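Local coordinates for protein membrane-bound lytic murein transglycosylase A (Burkholderia pseudomallei, PDB 6QK4) that probably cleaves the beta-1,4 linkage between N-acetylmuramic acid and N-acetylglucosamine in peptidoglycan, leaving a 1,6-anhydro bond on the muramic acid residue, at residues L25-W30 and T88-A93; A44-R49 and P266-R271; G283-L288 and L302-D307; G314-D319 and G339-L344. All coordinates share one frame; numbering follows the deposited sequence.

Contact 1. Residues L25-W30 and T88-A93; sequences LTPVAW and TPFQFA
With CG of Phe90 set anti to its carbonyl carbon, chi1 -71° brings one face of the phenyl ring against Pro27. Gln91 instead has CG anti to the backbone N and runs on extended beside Thr26, both pointing the same way, and Trp30, its CG anti to the carbonyl carbon (chi1 -79°), lays one indole face on Pro89. Pro27 CB lies over one face of the Phe90 ring in a CH-pi contact, 4.0 Å from the ring centroid. A second such contact joins Pro89 CD to the five-membered ring of Trp30, with 3.8 Å to that centroid. The Leu25 side chain crosses that of Phe90 at about a right angle, CD2 touching Phe90 CB and also reaching Phe92 CD1, at 3.7 Å.

The backbones pair antiparallel. Thr26 N gives its hydrogen to Gln91 O at 3.0 Å, in the carbonyl plane; the return bond, Gln91 N to Thr26 O at 2.8 Å, is more bent, and its donor sits above the plane. Val28 N to Pro89 O, 3.0 Å and nearly along the C=O axis, prolongs the ladder past the short strand. On the Thr26 and Gln91 face one water bridges Thr26 OG1, Gln91 NE2 and Gln91 O, spanning a pair of side chains too far apart to bond directly.

Strand 25-27 thus borders strand 87-92, whose other side pairs with strand 336-346; Phe345 meets the Phe90 ring edge-to-face, and Trp30 NE1 bonds Phe87 O.

Contact 2. Residues A44-R49 and P266-R271; sequences ATIALR and PLTPER
Van der Waals packing carries this contact, and no hydrogen bond crosses between residues 44-49 and 266-271. Ala47 is the central piece on the helix side: its methyl points at the loop and meets Arg271 CB at 3.6 Å. The same CB lies 3.7 Å from Thr268 OG1, so the threonine presents its oxygen, not its methyl, to the alanine. Ile46 crosses Thr268 at about a right angle, and Ile46 CG2 touches both branches of the threonine, Thr268 OG1 at 3.9 Å and Thr268 CG2 at 4.1 Å.

The flat group is the guanidinium of Arg271. Bent at chi2 (-71°), the arginine runs along the start of the helix and lays one face against Ala44, with the Ala44 methyl above it toward the rim. Ala44 N comes within 3.5 Å of Arg271 NE, but both are donors and do not bond. The charge is answered by neighbours: NH1 forms a salt bridge with Asp39 and a hydrogen bond to Leu302 O, while NH2 bonds to Ile42 O.

Within the loop, Arg271 N donates to Thr268 O at 3.0 Å, closing a type II turn through Pro269 and Glu270 that brings Thr268 and Arg271 to the same helix.

Helix 44-55 is thereby laid against the loop leading into strand 272-274. Phe304 of strand 298-307 touches Ala47 and Leu48, and helix 76-86 packs against Leu48.

Contact 3. Residues G283-L288 and L302-D307; sequences GTPVFL and LVFAQD
Two phenyl rings mark the Pro285 side of this hairpin, and both are approached obliquely across it. Pro285 crosses Phe304 at a slant, its CB 3.7 Å from Phe304 CE2. Phe287, with CG anti to its backbone N (chi1 -166°), turns its ring back so that CE1 comes 3.6 Å from Leu302 N and CD1 nears Leu302 CB. Leu302 CD1 lies 3.6 Å from Val286 O. On the other face Val303 puts CG2 in the crowded position between its own N and carbonyl carbon, where it meets Val286 CB at 4.0 Å.

Val286 and Val303 form a hydrogen-bonded antiparallel pair: Val286 N to Val303 O is 2.8 Å, and Val303 N to Val286 O is almost straight at 2.9 Å. Farther along, Ala305 answers two residues, taking the N-H of Gly283 on its O (2.8 Å) and donating its own N to Thr284 O. With Gly283 at positive phi (101°), this is the pattern of a G1 beta bulge.

Strands 285-291 and 298-307 make a beta hairpin of the 3D domain, a family related to the double-psi beta barrels. Strand 336-346 pairs with the first and strand 272-274 with the second, while Ala47, Leu48 and Asn51 of helix 44-55 pack on Phe304.

Contact 4. Residues G314-D319 and G339-L344; sequences GGVRAD and GRMWLL
Met341 and Val316 slide past each other in opposite directions, each pointing toward the other's backbone. Met341 has CG anti to its carbonyl carbon (chi1 -72°) and runs fully extended from there, so that the side chain reaches from strand 336-346 to the chain entering strand 317-324. Val316 holds CG1 anti to its backbone N (chi1 -179°), which brings that methyl alongside the methionine: it lies 4.0 Å from Met341 CG and the same distance from the sulfur SD. The branch also brushes the backbone, with Val316 CG1 at 4.0 Å from Gly339 O.

Beyond the sulfur, the methionine methyl ends tip to tip on an alanine. Met341 CE is 3.5 Å from Ala318 CB, tighter than usual for two carbons, and 3.7 Å from Arg317 O. Arg317 itself turns away, and its NH1 is bonded to Thr104 and to Leu102 O. Phe92 adds to the packing on Val316, Val286 and Leu288 touch Met341, and Ile273 meets Ala318.

No hydrogen bond links residues 314-319 to 339-344. Their contact is an apolar bridge of buried methyls and one thioether between strands of the 3D domain that do not pair directly, so its stability probably comes from dispersion and the burial of apolar surface, not from directional bonds.

From the N terminus, contact 1 opens at 25-30 and contact 2 at 44-49; the first closes at 88-93, the second only at 266-271, so the two loops cross. Contact 2 spans the whole MltA-specific insert and returns the chain to the N-terminal helix 44-55. Contact 3 then closes a short hairpin and contact 4 a loop carrying helix 326-334, each in series with what precedes it. Strand 336-346 lies between strands 87-92 and 285-291, joining contact 4 to contacts 1 and 3 through backbone hydrogen bonds. Contacts 2 and 3 meet at Arg271 and Phe304. Together they tie the N-terminal elements to the 3D domain.

Contact 1. Residues L25-W30 and T88-A93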
loop_
_atom_site.group_PDB
_atom_site.type_symbol
_atom_site.label_atom_id
_atom_site.label_comp_id
_atom_site.label_asym_id
_atom_site.label_seq_id
_atom_site.Cartn_x
_atom_site.Cartn_y
_atom_site.Cartn_z
ATOM N N LEU A 25 -14.295 2.917 -22.853
ATOM C CA LEU A 25 -15.315 3.075 -21.811
ATOM C C LEU A 25 -16.691 2.727 -22.362
ATOM O O LEU A 25 -17.156 3.373 -23.307
ATOM C CB LEU A 25 -15.341 4.509 -21.240
ATOM C CG LEU A 25 -14.130 4.830 -20.343
ATOM C CD1 LEU A 25 -13.928 6.376 -20.257
ATOM C CD2 LEU A 25 -14.274 4.194 -18.914
ATOM N N THR A 26 -17.372 1.796 -21.711
ATOM C CA THR A 26 -18.700 1.349 -22.150
ATOM C C THR A 26 -19.660 1.509 -20.987
ATOM O O THR A 26 -19.542 0.774 -19.983
ATOM C CB THR A 26 -18.693 -0.113 -22.593
ATOM O OG1 THR A 26 -17.667 -0.336 -23.563
ATOM C CG2 THR A 26 -20.093 -0.448 -23.212
ATOM N N PRO A 27 -20.648 2.409 -21.053
ATOM C CA PRO A 27 -21.631 2.490 -19.960
ATOM C C PRO A 27 -22.443 1.213 -19.818
ATOM O O PRO A 27 -22.869 0.598 -20.808
ATOM C CB PRO A 27 -22.544 3.662 -20.384
ATOM C CG PRO A 27 -22.467 3.617 -21.946
ATOM C CD PRO A 27 -20.995 3.257 -22.233
ATOM N N VAL A 28 -22.671 0.811 -18.575
ATOM C CA VAL A 28 -23.476 -0.376 -18.290
ATOM C C VAL A 28 -24.435 -0.045 -17.147
ATOM O O VAL A 28 -24.321 0.974 -16.481
ATOM C CB VAL A 28 -22.614 -1.600 -17.952
ATOM C CG1 VAL A 28 -21.618 -1.920 -19.062
ATOM C CG2 VAL A 28 -21.835 -1.321 -16.624
ATOM N N ALA A 29 -25.454 -0.908 -16.957
ATOM C CA ALA A 29 -26.319 -0.713 -15.813
ATOM C C ALA A 29 -25.624 -1.232 -14.554
ATOM O O ALA A 29 -24.745 -2.093 -14.626
ATOM C CB ALA A 29 -27.644 -1.489 -15.990
ATOM N N TRP A 30 -26.030 -0.725 -13.391
ATOM C CA TRP A 30 -25.464 -1.282 -12.175
ATOM C C TRP A 30 -25.713 -2.794 -12.078
ATOM O O TRP A 30 -24.901 -3.527 -11.542
ATOM C CB TRP A 30 -26.008 -0.532 -10.947
ATOM C CG TRP A 30 -25.305 0.776 -10.752
ATOM C CD1 TRP A 30 -25.743 2.025 -11.074
ATOM C CD2 TRP A 30 -23.989 0.931 -10.211
ATOM N NE1 TRP A 30 -24.777 2.965 -10.722
ATOM C CE2 TRP A 30 -23.700 2.307 -10.190
ATOM C CE3 TRP A 30 -23.051 0.040 -9.707
ATOM C CZ2 TRP A 30 -22.473 2.817 -9.719
ATOM C CZ3 TRP A 30 -21.822 0.546 -9.250
ATOM C CH2 TRP A 30 -21.569 1.925 -9.244
ATOM N N THR A 88 -22.840 6.707 -12.932
ATOM C CA THR A 88 -22.965 5.642 -13.904
ATOM C C THR A 88 -21.663 4.852 -13.990
ATOM O O THR A 88 -20.596 5.464 -14.137
ATOM C CB THR A 88 -23.307 6.237 -15.287
ATOM O OG1 THR A 88 -24.607 6.866 -15.200
ATOM C CG2 THR A 88 -23.441 5.113 -16.341
ATOM N N PRO A 89 -21.713 3.528 -13.981
ATOM C CA PRO A 89 -20.479 2.758 -14.173
ATOM C C PRO A 89 -20.157 2.490 -15.643
ATOM O O PRO A 89 -21.035 2.207 -16.455
ATOM C CB PRO A 89 -20.791 1.454 -13.414
ATOM C CG PRO A 89 -22.345 1.235 -13.686
ATOM C CD PRO A 89 -22.907 2.668 -13.829
ATOM N N PHE A 90 -18.860 2.553 -15.989
ATOM C CA PHE A 90 -18.397 2.323 -17.354
ATOM C C PHE A 90 -17.385 1.197 -17.337
ATOM O O PHE A 90 -16.308 1.339 -16.744
ATOM C CB PHE A 90 -17.726 3.542 -17.992
ATOM C CG PHE A 90 -18.697 4.660 -18.336
ATOM C CD1 PHE A 90 -19.264 5.395 -17.313
ATOM C CD2 PHE A 90 -19.004 5.006 -19.679
ATOM C CE1 PHE A 90 -20.165 6.419 -17.569
ATOM C CE2 PHE A 90 -19.889 6.075 -19.930
ATOM C CZ PHE A 90 -20.473 6.749 -18.868
ATOM N N GLN A 91 -17.707 0.105 -18.007
ATOM C CA GLN A 91 -16.706 -0.971 -18.157
ATOM C C GLN A 91 -15.445 -0.428 -18.842
ATOM O O GLN A 91 -15.536 0.274 -19.849
ATOM C CB GLN A 91 -17.358 -2.131 -18.959
ATOM C CG GLN A 91 -16.341 -3.145 -19.489
ATOM C CD GLN A 91 -16.945 -3.984 -20.574
ATOM O OE1 GLN A 91 -17.582 -4.995 -20.286
ATOM N NE2 GLN A 91 -16.755 -3.574 -21.812
ATOM N N PHE A 92 -14.254 -0.681 -18.245
ATOM C CA PHE A 92 -13.004 -0.037 -18.662
ATOM C C PHE A 92 -12.089 -1.054 -19.323
ATOM O O PHE A 92 -11.776 -2.099 -18.723
ATOM C CB PHE A 92 -12.326 0.533 -17.429
ATOM C CG PHE A 92 -11.083 1.338 -17.714
ATOM C CD1 PHE A 92 -11.086 2.309 -18.701
ATOM C CD2 PHE A 92 -9.936 1.133 -16.959
ATOM C CE1 PHE A 92 -9.924 3.104 -18.930
ATOM C CE2 PHE A 92 -8.772 1.893 -17.220
ATOM C CZ PHE A 92 -8.774 2.879 -18.189
ATOM N N ALA A 93 -11.682 -0.777 -20.562
ATOM C CA ALA A 93 -10.777 -1.684 -21.246
ATOM C C ALA A 93 -9.403 -1.071 -21.506
ATOM O O ALA A 93 -9.243 0.156 -21.626
ATOM C CB ALA A 93 -11.386 -2.141 -22.574
HETATM O O HOH W 1 -15.270 -0.926 -22.304
#

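Contact 2. Residues A44-R49 and P266-R271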
loop_
_atom_site.group_PDB
_atom_site.type_symbol
_atom_site.label_atom_id
_atom_site.label_comp_id
_atom_site.label_asym_id
_atom_site.label_seq_id
_atom_site.Cartn_x
_atom_site.Cartn_y
_atom_site.Cartn_z
ATOM N N ALA A 44 -16.520 2.688 2.308
ATOM C CA ALA A 44 -16.505 3.465 1.064
ATOM C C ALA A 44 -16.872 4.948 1.250
ATOM O O ALA A 44 -16.316 5.825 0.552
ATOM C CB ALA A 44 -17.447 2.809 0.032
ATOM N N THR A 45 -17.787 5.270 2.192
ATOM C CA THR A 45 -18.114 6.685 2.417
ATOM C C THR A 45 -16.945 7.466 3.007
ATOM O O THR A 45 -16.885 8.697 2.830
ATOM C CB THR A 45 -19.310 6.831 3.337
ATOM O OG1 THR A 45 -19.189 5.868 4.391
ATOM C CG2 THR A 45 -20.626 6.525 2.539
ATOM N N ILE A 46 -16.070 6.805 3.769
ATOM C CA ILE A 46 -14.902 7.510 4.314
ATOM C C ILE A 46 -14.012 7.977 3.180
ATOM O O ILE A 46 -13.601 9.142 3.112
ATOM C CB ILE A 46 -14.140 6.606 5.306
ATOM C CG1 ILE A 46 -14.962 6.403 6.584
ATOM C CG2 ILE A 46 -12.797 7.198 5.701
ATOM C CD1 ILE A 46 -14.492 5.292 7.527
ATOM N N ALA A 47 -13.706 7.066 2.256
ATOM C CA ALA A 47 -12.851 7.426 1.119
ATOM C C ALA A 47 -13.568 8.390 0.195
ATOM O O ALA A 47 -12.927 9.255 -0.413
ATOM C CB ALA A 47 -12.409 6.172 0.347
ATOM N N LEU A 48 -14.898 8.283 0.111
ATOM C CA LEU A 48 -15.686 9.247 -0.644
ATOM C C LEU A 48 -15.572 10.676 -0.088
ATOM O O LEU A 48 -15.450 11.637 -0.851
ATOM C CB LEU A 48 -17.168 8.802 -0.681
ATOM C CG LEU A 48 -18.150 9.833 -1.305
ATOM C CD1 LEU A 48 -17.898 9.901 -2.768
ATOM C CD2 LEU A 48 -19.556 9.292 -1.125
ATOM N N ARG A 49 -15.656 10.856 1.232
ATOM C CA ARG A 49 -15.500 12.209 1.767
ATOM C C ARG A 49 -14.095 12.744 1.527
ATOM O O ARG A 49 -13.927 13.933 1.233
ATOM C CB ARG A 49 -15.839 12.199 3.259
ATOM C CG ARG A 49 -17.351 12.054 3.516
ATOM C CD ARG A 49 -17.699 12.436 4.961
ATOM N NE ARG A 49 -16.931 11.655 5.927
ATOM C CZ ARG A 49 -17.279 10.432 6.324
ATOM N NH1 ARG A 49 -18.375 9.900 5.846
ATOM N NH2 ARG A 49 -16.540 9.743 7.213
ATOM N N PRO A 266 -5.487 11.846 2.811
ATOM C CA PRO A 266 -5.106 10.563 3.438
ATOM C C PRO A 266 -5.772 9.385 2.729
ATOM O O PRO A 266 -6.975 9.412 2.439
ATOM C CB PRO A 266 -5.652 10.690 4.861
ATOM C CG PRO A 266 -5.865 12.143 5.099
ATOM C CD PRO A 266 -6.169 12.768 3.738
ATOM N N LEU A 267 -4.989 8.364 2.443
ATOM C CA LEU A 267 -5.529 7.112 1.856
ATOM C C LEU A 267 -6.358 6.323 2.862
ATOM O O LEU A 267 -6.046 6.268 4.053
ATOM C CB LEU A 267 -4.373 6.247 1.350
ATOM C CG LEU A 267 -3.414 6.945 0.378
ATOM C CD1 LEU A 267 -2.257 6.055 -0.045
ATOM C CD2 LEU A 267 -4.214 7.337 -0.838
ATOM N N THR A 268 -7.407 5.617 2.355
ATOM C CA THR A 268 -8.237 4.785 3.222
ATOM C C THR A 268 -7.925 3.310 2.981
ATOM O O THR A 268 -7.968 2.851 1.825
ATOM C CB THR A 268 -9.707 5.061 2.891
ATOM O OG1 THR A 268 -9.962 6.441 3.123
ATOM C CG2 THR A 268 -10.642 4.220 3.831
ATOM N N PRO A 269 -7.581 2.535 4.001
ATOM C CA PRO A 269 -7.262 1.114 3.776
ATOM C C PRO A 269 -8.370 0.394 3.022
ATOM O O PRO A 269 -9.537 0.499 3.375
ATOM C CB PRO A 269 -7.108 0.552 5.196
ATOM C CG PRO A 269 -6.548 1.781 6.028
ATOM C CD PRO A 269 -7.388 2.965 5.402
ATOM N N GLU A 270 -7.986 -0.395 2.024
ATOM C CA GLU A 270 -8.906 -1.154 1.150
ATOM C C GLU A 270 -9.971 -0.320 0.460
ATOM O O GLU A 270 -10.962 -0.887 -0.057
ATOM C CB GLU A 270 -9.543 -2.307 1.919
ATOM C CG GLU A 270 -8.450 -3.244 2.450
ATOM C CD GLU A 270 -9.003 -4.691 2.675
ATOM O OE1 GLU A 270 -9.523 -5.345 1.713
ATOM O OE2 GLU A 270 -8.898 -5.135 3.844
ATOM N N ARG A 271 -9.772 1.010 0.341
ATOM C CA ARG A 271 -10.713 1.821 -0.409
ATOM C C ARG A 271 -9.998 2.820 -1.294
ATOM O O ARG A 271 -10.676 3.679 -1.876
ATOM C CB ARG A 271 -11.677 2.605 0.504
ATOM C CG ARG A 271 -12.665 1.705 1.317
ATOM C CD ARG A 271 -13.698 1.102 0.340
ATOM N NE ARG A 271 -14.498 0.126 1.080
ATOM C CZ ARG A 271 -15.373 -0.683 0.488
ATOM N NH1 ARG A 271 -15.537 -0.557 -0.830
ATOM N NH2 ARG A 271 -16.040 -1.646 1.219
#

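Contact 3. Residues G283-L288 and L302-D307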
loop_
_atom_site.group_PDB
_atom_site.type_symbol
_atom_site.label_atom_id
_atom_site.label_comp_id
_atom_site.label_asym_id
_atom_site.label_seq_id
_atom_site.Cartn_x
_atom_site.Cartn_y
_atom_site.Cartn_z
ATOM N N GLY A 283 -9.179 10.956 -8.468
ATOM C CA GLY A 283 -10.540 11.261 -8.065
ATOM C C GLY A 283 -11.581 10.290 -8.634
ATOM O O GLY A 283 -12.723 10.295 -8.163
ATOM N N THR A 284 -11.202 9.457 -9.628
ATOM C CA THR A 284 -12.188 8.551 -10.253
ATOM C C THR A 284 -12.517 7.447 -9.265
ATOM O O THR A 284 -11.599 6.757 -8.794
ATOM C CB THR A 284 -11.630 7.914 -11.543
ATOM O OG1 THR A 284 -11.136 8.948 -12.430
ATOM C CG2 THR A 284 -12.710 7.078 -12.246
ATOM N N PRO A 285 -13.785 7.215 -8.948
ATOM C CA PRO A 285 -14.136 5.976 -8.235
ATOM C C PRO A 285 -14.099 4.812 -9.216
ATOM O O PRO A 285 -14.438 4.962 -10.387
ATOM C CB PRO A 285 -15.584 6.223 -7.751
ATOM C CG PRO A 285 -15.857 7.734 -8.078
ATOM C CD PRO A 285 -14.974 8.026 -9.293
ATOM N N VAL A 286 -13.677 3.637 -8.737
ATOM C CA VAL A 286 -13.431 2.469 -9.580
ATOM C C VAL A 286 -14.051 1.276 -8.860
ATOM O O VAL A 286 -13.762 1.048 -7.678
ATOM C CB VAL A 286 -11.928 2.173 -9.787
ATOM C CG1 VAL A 286 -11.734 0.936 -10.734
ATOM C CG2 VAL A 286 -11.219 3.394 -10.394
ATOM N N PHE A 287 -14.881 0.480 -9.576
ATOM C CA PHE A 287 -15.293 -0.777 -8.983
ATOM C C PHE A 287 -14.300 -1.825 -9.451
ATOM O O PHE A 287 -14.098 -1.982 -10.666
ATOM C CB PHE A 287 -16.743 -1.173 -9.332
ATOM C CG PHE A 287 -17.201 -2.297 -8.422
ATOM C CD1 PHE A 287 -17.539 -2.015 -7.109
ATOM C CD2 PHE A 287 -17.121 -3.626 -8.823
ATOM C CE1 PHE A 287 -17.885 -2.978 -6.239
ATOM C CE2 PHE A 287 -17.453 -4.667 -7.902
ATOM C CZ PHE A 287 -17.795 -4.339 -6.594
ATOM N N LEU A 288 -13.618 -2.463 -8.486
ATOM C CA LEU A 288 -12.528 -3.380 -8.744
ATOM C C LEU A 288 -12.998 -4.809 -8.460
ATOM O O LEU A 288 -13.452 -5.094 -7.366
ATOM C CB LEU A 288 -11.322 -2.992 -7.849
ATOM C CG LEU A 288 -10.022 -3.735 -8.106
ATOM C CD1 LEU A 288 -9.530 -3.576 -9.547
ATOM C CD2 LEU A 288 -8.929 -3.231 -7.102
ATOM N N LEU A 302 -15.403 -1.368 -4.177
ATOM C CA LEU A 302 -15.445 0.008 -4.668
ATOM C C LEU A 302 -14.301 0.764 -4.017
ATOM O O LEU A 302 -14.209 0.823 -2.789
ATOM C CB LEU A 302 -16.778 0.672 -4.327
ATOM C CG LEU A 302 -16.897 2.141 -4.813
ATOM C CD1 LEU A 302 -16.820 2.313 -6.341
ATOM C CD2 LEU A 302 -18.189 2.704 -4.269
ATOM N N VAL A 303 -13.415 1.303 -4.849
ATOM C CA VAL A 303 -12.235 2.026 -4.396
ATOM C C VAL A 303 -12.196 3.377 -5.124
ATOM O O VAL A 303 -12.987 3.678 -6.049
ATOM C CB VAL A 303 -10.946 1.224 -4.665
ATOM C CG1 VAL A 303 -11.039 -0.184 -3.956
ATOM C CG2 VAL A 303 -10.769 0.956 -6.175
ATOM N N PHE A 304 -11.230 4.215 -4.707
ATOM C CA PHE A 304 -11.093 5.546 -5.327
ATOM C C PHE A 304 -9.661 5.736 -5.775
ATOM O O PHE A 304 -8.740 5.384 -5.043
ATOM C CB PHE A 304 -11.476 6.654 -4.337
ATOM C CG PHE A 304 -12.951 6.671 -4.017
ATOM C CD1 PHE A 304 -13.439 5.820 -3.062
ATOM C CD2 PHE A 304 -13.799 7.606 -4.644
ATOM C CE1 PHE A 304 -14.829 5.840 -2.773
ATOM C CE2 PHE A 304 -15.181 7.641 -4.377
ATOM C CZ PHE A 304 -15.671 6.708 -3.433
ATOM N N ALA A 305 -9.474 6.252 -6.998
ATOM C CA ALA A 305 -8.121 6.517 -7.511
ATOM C C ALA A 305 -7.542 7.747 -6.827
ATOM O O ALA A 305 -7.923 8.880 -7.132
ATOM C CB ALA A 305 -8.198 6.699 -9.034
ATOM N N GLN A 306 -6.655 7.527 -5.837
ATOM C CA GLN A 306 -6.225 8.602 -4.968
ATOM C C GLN A 306 -4.728 8.605 -4.859
ATOM O O GLN A 306 -4.199 9.342 -4.010
ATOM C CB GLN A 306 -6.869 8.512 -3.568
ATOM C CG GLN A 306 -8.458 8.600 -3.688
ATOM C CD GLN A 306 -9.179 8.564 -2.338
ATOM O OE1 GLN A 306 -8.809 7.795 -1.424
ATOM N NE2 GLN A 306 -10.306 9.264 -2.272
ATOM N N ASP A 307 -4.034 7.849 -5.713
ATOM C CA ASP A 307 -2.572 7.831 -5.595
ATOM C C ASP A 307 -2.011 7.440 -6.949
ATOM O O ASP A 307 -2.737 7.016 -7.839
ATOM C CB ASP A 307 -2.117 6.860 -4.462
ATOM C CG ASP A 307 -0.725 7.259 -3.832
ATOM O OD1 ASP A 307 -0.108 8.273 -4.255
ATOM O OD2 ASP A 307 -0.271 6.497 -2.920
#

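Contact 4. Residues G314-D319 and G339-L344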
loop_
_atom_site.group_PDB
_atom_site.type_symbol
_atom_site.label_atom_id
_atom_site.label_comp_id
_atom_site.label_asym_id
_atom_site.label_seq_id
_atom_site.Cartn_x
_atom_site.Cartn_y
_atom_site.Cartn_z
ATOM N N GLY A 314 -0.144 1.740 -17.214
ATOM C CA GLY A 314 -0.968 0.980 -18.122
ATOM C C GLY A 314 -2.417 1.403 -18.047
ATOM O O GLY A 314 -2.750 2.493 -17.547
ATOM N N GLY A 315 -3.306 0.532 -18.508
ATOM C CA GLY A 315 -4.717 0.868 -18.536
ATOM C C GLY A 315 -5.408 0.299 -17.314
ATOM O O GLY A 315 -5.579 0.931 -16.256
ATOM N N VAL A 316 -5.828 -0.951 -17.465
ATOM C CA VAL A 316 -6.472 -1.642 -16.345
ATOM C C VAL A 316 -5.333 -2.090 -15.473
ATOM O O VAL A 316 -4.767 -3.180 -15.656
ATOM C CB VAL A 316 -7.327 -2.832 -16.817
ATOM C CG1 VAL A 316 -8.030 -3.547 -15.587
ATOM C CG2 VAL A 316 -8.406 -2.343 -17.849
ATOM N N ARG A 317 -4.968 -1.247 -14.522
ATOM C CA ARG A 317 -3.790 -1.490 -13.689
ATOM C C ARG A 317 -4.022 -0.763 -12.370
ATOM O O ARG A 317 -4.308 0.451 -12.386
ATOM C CB ARG A 317 -2.555 -0.921 -14.387
ATOM C CG ARG A 317 -1.275 -1.192 -13.610
ATOM C CD ARG A 317 -0.916 -2.729 -13.656
ATOM N NE ARG A 317 0.403 -2.890 -12.962
ATOM C CZ ARG A 317 0.580 -3.090 -11.651
ATOM N NH1 ARG A 317 -0.440 -3.236 -10.852
ATOM N NH2 ARG A 317 1.807 -3.127 -11.117
ATOM N N ALA A 318 -3.811 -1.441 -11.238
ATOM C CA ALA A 318 -3.986 -0.739 -9.975
ATOM C C ALA A 318 -3.010 -1.280 -8.931
ATOM O O ALA A 318 -2.687 -2.492 -8.921
ATOM C CB ALA A 318 -5.435 -0.872 -9.501
ATOM N N ASP A 319 -2.607 -0.389 -8.002
ATOM C CA ASP A 319 -1.971 -0.808 -6.744
ATOM C C ASP A 319 -2.999 -0.645 -5.612
ATOM O O ASP A 319 -3.454 0.471 -5.340
ATOM C CB ASP A 319 -0.730 0.053 -6.455
ATOM C CG ASP A 319 0.485 -0.751 -6.011
ATOM O OD1 ASP A 319 0.497 -1.991 -5.946
ATOM O OD2 ASP A 319 1.516 -0.115 -5.673
ATOM N N GLY A 339 -7.467 -8.770 -12.639
ATOM C CA GLY A 339 -8.548 -7.874 -12.237
ATOM C C GLY A 339 -9.346 -7.282 -13.384
ATOM O O GLY A 339 -8.920 -7.277 -14.544
ATOM N N ARG A 340 -10.527 -6.784 -13.021
ATOM C CA ARG A 340 -11.448 -6.057 -13.920
ATOM C C ARG A 340 -11.888 -4.741 -13.263
ATOM O O ARG A 340 -12.055 -4.646 -12.028
ATOM C CB ARG A 340 -12.697 -6.883 -14.215
ATOM C CG ARG A 340 -12.407 -8.134 -15.022
ATOM C CD ARG A 340 -11.950 -7.788 -16.444
ATOM N NE ARG A 340 -11.628 -9.021 -17.206
ATOM C CZ ARG A 340 -12.515 -9.797 -17.870
ATOM N NH1 ARG A 340 -13.835 -9.526 -17.850
ATOM N NH2 ARG A 340 -12.042 -10.913 -18.492
ATOM N N MET A 341 -12.132 -3.730 -14.084
ATOM C CA MET A 341 -12.486 -2.396 -13.572
ATOM C C MET A 341 -13.701 -1.826 -14.277
ATOM O O MET A 341 -13.877 -2.027 -15.485
ATOM C CB MET A 341 -11.338 -1.366 -13.777
ATOM C CG MET A 341 -10.232 -1.645 -12.851
ATOM S SD MET A 341 -8.969 -0.356 -13.315
ATOM C CE MET A 341 -7.770 -0.745 -12.052
ATOM N N TRP A 342 -14.511 -1.091 -13.509
ATOM C CA TRP A 342 -15.484 -0.132 -14.023
ATOM C C TRP A 342 -15.178 1.230 -13.425
ATOM O O TRP A 342 -15.037 1.349 -12.196
ATOM C CB TRP A 342 -16.922 -0.525 -13.619
ATOM C CG TRP A 342 -17.346 -1.860 -14.226
ATOM C CD1 TRP A 342 -18.219 -2.023 -15.269
ATOM C CD2 TRP A 342 -16.879 -3.199 -13.875
ATOM N NE1 TRP A 342 -18.337 -3.399 -15.581
ATOM C CE2 TRP A 342 -17.490 -4.106 -14.771
ATOM C CE3 TRP A 342 -15.951 -3.693 -12.929
ATOM C CZ2 TRP A 342 -17.295 -5.510 -14.691
ATOM C CZ3 TRP A 342 -15.700 -5.111 -12.890
ATOM C CH2 TRP A 342 -16.396 -5.986 -13.769
ATOM N N LEU A 343 -15.110 2.268 -14.271
ATOM C CA LEU A 343 -14.934 3.636 -13.784
ATOM C C LEU A 343 -16.301 4.271 -13.572
ATOM O O LEU A 343 -17.202 4.115 -14.407
ATOM C CB LEU A 343 -14.140 4.454 -14.800
ATOM C CG LEU A 343 -12.777 3.945 -15.257
ATOM C CD1 LEU A 343 -11.950 5.082 -15.874
ATOM C CD2 LEU A 343 -11.956 3.383 -14.159
ATOM N N LEU A 344 -16.482 4.941 -12.456
ATOM C CA LEU A 344 -17.730 5.654 -12.214
ATOM C C LEU A 344 -17.570 7.118 -12.632
ATOM O O LEU A 344 -16.563 7.741 -12.319
ATOM C CB LEU A 344 -18.108 5.638 -10.736
ATOM C CG LEU A 344 -18.663 4.328 -10.137
ATOM C CD1 LEU A 344 -17.715 3.231 -10.228
ATOM C CD2 LEU A 344 -19.001 4.586 -8.730
#